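Local coordinates for Mll7089 protein (Mesorhizobium loti, PDB 2OZ8), which is of unknown function but belongs to the mandelate racemase/muconate lactonizing enzyme family of the enolase superfamily and may act as a magnesium-dependent hydro-lyase, at residues A[6-14]-A[57-68]. Numbering follows the deposited sequence.
Sequences SHFRITRFQ and LPDQQEIESVFE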
# COMPACT_ATOMS: atom_id res chain seq x y z
N SER A 6 -43.34 13.50 25.91
CA SER A 6 -44.78 13.45 25.61
C SER A 6 -45.24 14.22 24.38
O SER A 6 -46.06 13.71 23.63
CB SER A 6 -45.61 13.85 26.82
OG SER A 6 -44.90 14.75 27.63
N HIS A 7 -44.75 15.44 24.20
CA HIS A 7 -45.15 16.29 23.07
C HIS A 7 -43.91 16.92 22.40
O HIS A 7 -42.82 16.96 22.99
CB HIS A 7 -46.07 17.44 23.53
CG HIS A 7 -47.07 17.08 24.58
ND1 HIS A 7 -48.37 16.74 24.29
CD2 HIS A 7 -46.97 17.05 25.94
CE1 HIS A 7 -49.03 16.51 25.41
NE2 HIS A 7 -48.20 16.69 26.42
N PHE A 8 -44.10 17.43 21.17
CA PHE A 8 -43.14 18.28 20.51
C PHE A 8 -43.79 19.57 19.98
O PHE A 8 -44.98 19.59 19.71
CB PHE A 8 -42.42 17.51 19.39
CG PHE A 8 -43.20 17.40 18.13
CD1 PHE A 8 -43.22 18.46 17.23
CD2 PHE A 8 -43.91 16.25 17.83
CE1 PHE A 8 -43.96 18.38 16.02
CE2 PHE A 8 -44.66 16.14 16.64
CZ PHE A 8 -44.69 17.22 15.73
N ARG A 9 -43.01 20.62 19.78
CA ARG A 9 -43.56 21.90 19.34
C ARG A 9 -42.63 22.50 18.27
O ARG A 9 -41.42 22.53 18.48
CB ARG A 9 -43.66 22.82 20.55
CG ARG A 9 -44.67 24.00 20.52
CD ARG A 9 -44.52 24.85 21.86
NE ARG A 9 -44.95 24.13 23.08
CZ ARG A 9 -44.25 23.97 24.22
NH1 ARG A 9 -43.02 24.47 24.38
NH2 ARG A 9 -44.81 23.29 25.23
N ILE A 10 -43.17 22.95 17.14
CA ILE A 10 -42.35 23.58 16.11
C ILE A 10 -42.71 25.05 15.89
O ILE A 10 -43.86 25.39 15.55
CB ILE A 10 -42.42 22.85 14.76
CG1 ILE A 10 -42.16 21.33 14.90
CG2 ILE A 10 -41.45 23.52 13.71
CD1 ILE A 10 -40.72 20.92 15.03
N THR A 11 -41.75 25.94 16.06
CA THR A 11 -42.01 27.34 15.76
C THR A 11 -41.15 27.81 14.61
O THR A 11 -39.92 27.84 14.73
CB THR A 11 -41.79 28.24 16.99
OG1 THR A 11 -42.45 27.67 18.11
CG2 THR A 11 -42.37 29.57 16.74
N ARG A 12 -41.81 28.20 13.52
CA ARG A 12 -41.13 28.60 12.31
C ARG A 12 -40.77 30.10 12.29
O ARG A 12 -41.61 30.93 12.60
CB ARG A 12 -41.99 28.23 11.13
CG ARG A 12 -41.32 28.31 9.81
CD ARG A 12 -42.34 28.31 8.70
NE ARG A 12 -41.72 28.44 7.38
CZ ARG A 12 -41.33 29.59 6.84
NH1 ARG A 12 -41.50 30.74 7.50
NH2 ARG A 12 -40.81 29.60 5.62
N PHE A 13 -39.53 30.41 11.91
CA PHE A 13 -39.03 31.77 11.68
C PHE A 13 -38.48 31.95 10.23
O PHE A 13 -37.93 31.02 9.60
CB PHE A 13 -37.94 32.12 12.70
CG PHE A 13 -38.38 31.98 14.16
CD1 PHE A 13 -39.07 33.00 14.80
CD2 PHE A 13 -38.14 30.81 14.87
CE1 PHE A 13 -39.51 32.87 16.12
CE2 PHE A 13 -38.57 30.67 16.18
CZ PHE A 13 -39.25 31.71 16.81
N GLN A 14 -38.64 33.14 9.68
CA GLN A 14 -38.12 33.43 8.35
C GLN A 14 -37.94 34.95 8.35
O GLN A 14 -38.92 35.68 8.31
CB GLN A 14 -39.07 32.97 7.25
CG GLN A 14 -38.55 33.27 5.81
CD GLN A 14 -39.58 32.95 4.68
OE1 GLN A 14 -40.65 32.39 4.91
NE2 GLN A 14 -39.24 33.33 3.48
N LEU A 57 -37.77 27.19 4.78
CA LEU A 57 -38.51 26.09 5.36
C LEU A 57 -39.91 26.01 4.77
O LEU A 57 -40.47 27.03 4.39
CB LEU A 57 -38.57 26.25 6.88
CG LEU A 57 -37.28 25.91 7.60
CD1 LEU A 57 -37.37 26.28 9.06
CD2 LEU A 57 -36.98 24.43 7.44
N PRO A 58 -40.48 24.81 4.69
CA PRO A 58 -41.90 24.83 4.36
C PRO A 58 -42.72 25.43 5.53
O PRO A 58 -42.14 25.90 6.53
CB PRO A 58 -42.23 23.34 4.13
CG PRO A 58 -41.22 22.60 4.91
CD PRO A 58 -39.97 23.45 4.90
N ASP A 59 -44.06 25.42 5.39
CA ASP A 59 -44.95 25.96 6.44
C ASP A 59 -44.79 25.23 7.76
O ASP A 59 -44.51 24.04 7.78
CB ASP A 59 -46.40 25.84 6.00
CG ASP A 59 -46.73 26.74 4.86
OD1 ASP A 59 -45.99 27.72 4.58
OD2 ASP A 59 -47.76 26.46 4.22
N GLN A 60 -44.97 25.95 8.86
CA GLN A 60 -44.92 25.37 10.19
C GLN A 60 -45.63 24.03 10.15
O GLN A 60 -45.11 23.06 10.65
CB GLN A 60 -45.62 26.30 11.21
CG GLN A 60 -45.22 26.17 12.68
CD GLN A 60 -45.41 27.51 13.49
OE1 GLN A 60 -44.68 28.56 13.30
NE2 GLN A 60 -46.38 27.47 14.43
N GLN A 61 -46.79 23.97 9.50
CA GLN A 61 -47.61 22.78 9.47
C GLN A 61 -46.95 21.61 8.68
O GLN A 61 -47.10 20.44 9.04
CB GLN A 61 -49.03 23.11 8.91
CG GLN A 61 -50.10 22.00 9.12
CD GLN A 61 -51.45 22.28 8.38
OE1 GLN A 61 -52.24 23.15 8.78
NE2 GLN A 61 -51.71 21.51 7.35
N GLU A 62 -46.25 21.95 7.59
CA GLU A 62 -45.55 20.95 6.82
C GLU A 62 -44.40 20.36 7.71
O GLU A 62 -44.27 19.13 7.80
CB GLU A 62 -45.06 21.55 5.49
CG GLU A 62 -44.52 20.57 4.43
CD GLU A 62 -45.38 19.28 4.19
OE1 GLU A 62 -46.64 19.23 4.41
OE2 GLU A 62 -44.76 18.28 3.77
N ILE A 63 -43.66 21.22 8.41
CA ILE A 63 -42.61 20.81 9.34
C ILE A 63 -43.16 19.85 10.44
O ILE A 63 -42.57 18.79 10.72
CB ILE A 63 -41.94 22.04 9.98
CG1 ILE A 63 -41.39 23.00 8.91
CG2 ILE A 63 -40.80 21.61 10.89
CD1 ILE A 63 -40.79 24.32 9.44
N GLU A 64 -44.28 20.23 11.04
CA GLU A 64 -44.92 19.44 12.07
C GLU A 64 -45.36 18.05 11.56
O GLU A 64 -45.22 17.06 12.26
CB GLU A 64 -46.08 20.20 12.73
CG GLU A 64 -45.62 21.17 13.79
CD GLU A 64 -46.71 22.11 14.37
OE1 GLU A 64 -47.77 22.35 13.74
OE2 GLU A 64 -46.47 22.62 15.52
N SER A 65 -45.89 17.98 10.34
CA SER A 65 -46.37 16.72 9.81
C SER A 65 -45.24 15.77 9.45
O SER A 65 -45.35 14.57 9.64
CB SER A 65 -47.28 16.97 8.62
OG SER A 65 -48.46 17.66 9.09
N VAL A 66 -44.15 16.30 8.94
CA VAL A 66 -43.01 15.48 8.58
C VAL A 66 -42.32 15.00 9.86
O VAL A 66 -42.06 13.81 10.02
CB VAL A 66 -42.07 16.27 7.66
CG1 VAL A 66 -40.80 15.52 7.39
CG2 VAL A 66 -42.81 16.59 6.34
N PHE A 67 -42.06 15.90 10.80
CA PHE A 67 -41.49 15.46 12.08
C PHE A 67 -42.32 14.38 12.77
O PHE A 67 -41.75 13.36 13.17
CB PHE A 67 -41.26 16.65 13.02
CG PHE A 67 -40.41 16.32 14.22
CD1 PHE A 67 -39.02 16.38 14.15
CD2 PHE A 67 -41.00 15.99 15.44
CE1 PHE A 67 -38.21 16.13 15.31
CE2 PHE A 67 -40.17 15.70 16.59
CZ PHE A 67 -38.79 15.79 16.51
N GLU A 68 -43.64 14.58 12.88
CA GLU A 68 -44.57 13.58 13.45
C GLU A 68 -44.45 12.21 12.77
O GLU A 68 -44.41 11.19 13.42
CB GLU A 68 -46.04 14.06 13.47
CG GLU A 68 -46.91 13.34 14.52
CD GLU A 68 -48.18 14.12 14.97
OE1 GLU A 68 -49.29 13.48 15.00
OE2 GLU A 68 -48.10 15.35 15.31
O HOH W 1 -38.13 29.41 7.45
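Arg12 fastens strand 6-14 to the turn that leads into helix 60-68. Its extended side chain, with CG anti to the backbone N (chi1 -168°), carries the guanidinium to two successive carbonyls: NE donates to Pro58 O at 2.7 Å, and NH2 makes a nearly straight bond to Leu57 O at 2.9 Å. Both acceptors lie near the guanidinium plane, at its edge. From the strand itself Gln14 OE1 takes NH1 and NH2 end-on, while NH1 also reaches Arg360 O, so the group is held against rotation. A leucine in its place would probably leave the carbonyls of Leu57 and Pro58, and Gln14 OE1, without these donors. Gln60 completes the polar end: its OE1 accepts from the backbone N of Arg12 at 2.9 Å, the donor standing above the amide plane.

Apolar packing takes over farther along the helix. Ile10 meets Ile63 through their CG2 methyls, 3.5 Å apart, and its CG1 lies against CG of Glu64. Phe67 then points its edge at the face of Phe8, with centroids 4.8 Å apart and planes at 59°; CD2 of Phe67 sits over the ring centre. The edge of Phe8 rests on the backbone carbonyl of Glu64, with CZ 3.5 Å from its O.

Helix and strand run roughly antiparallel at 145°, packing the helix against the sheet of the N-terminal capping domain of the enolase fold. Strands 27-40 and 45-52 also touch Ile10 and Leu57, Trp72 of helix 72-75 packs on both phenylalanines, and OD1 of Asp59 accepts from the backbone N of Arg363 and makes a salt bridge with Arg362.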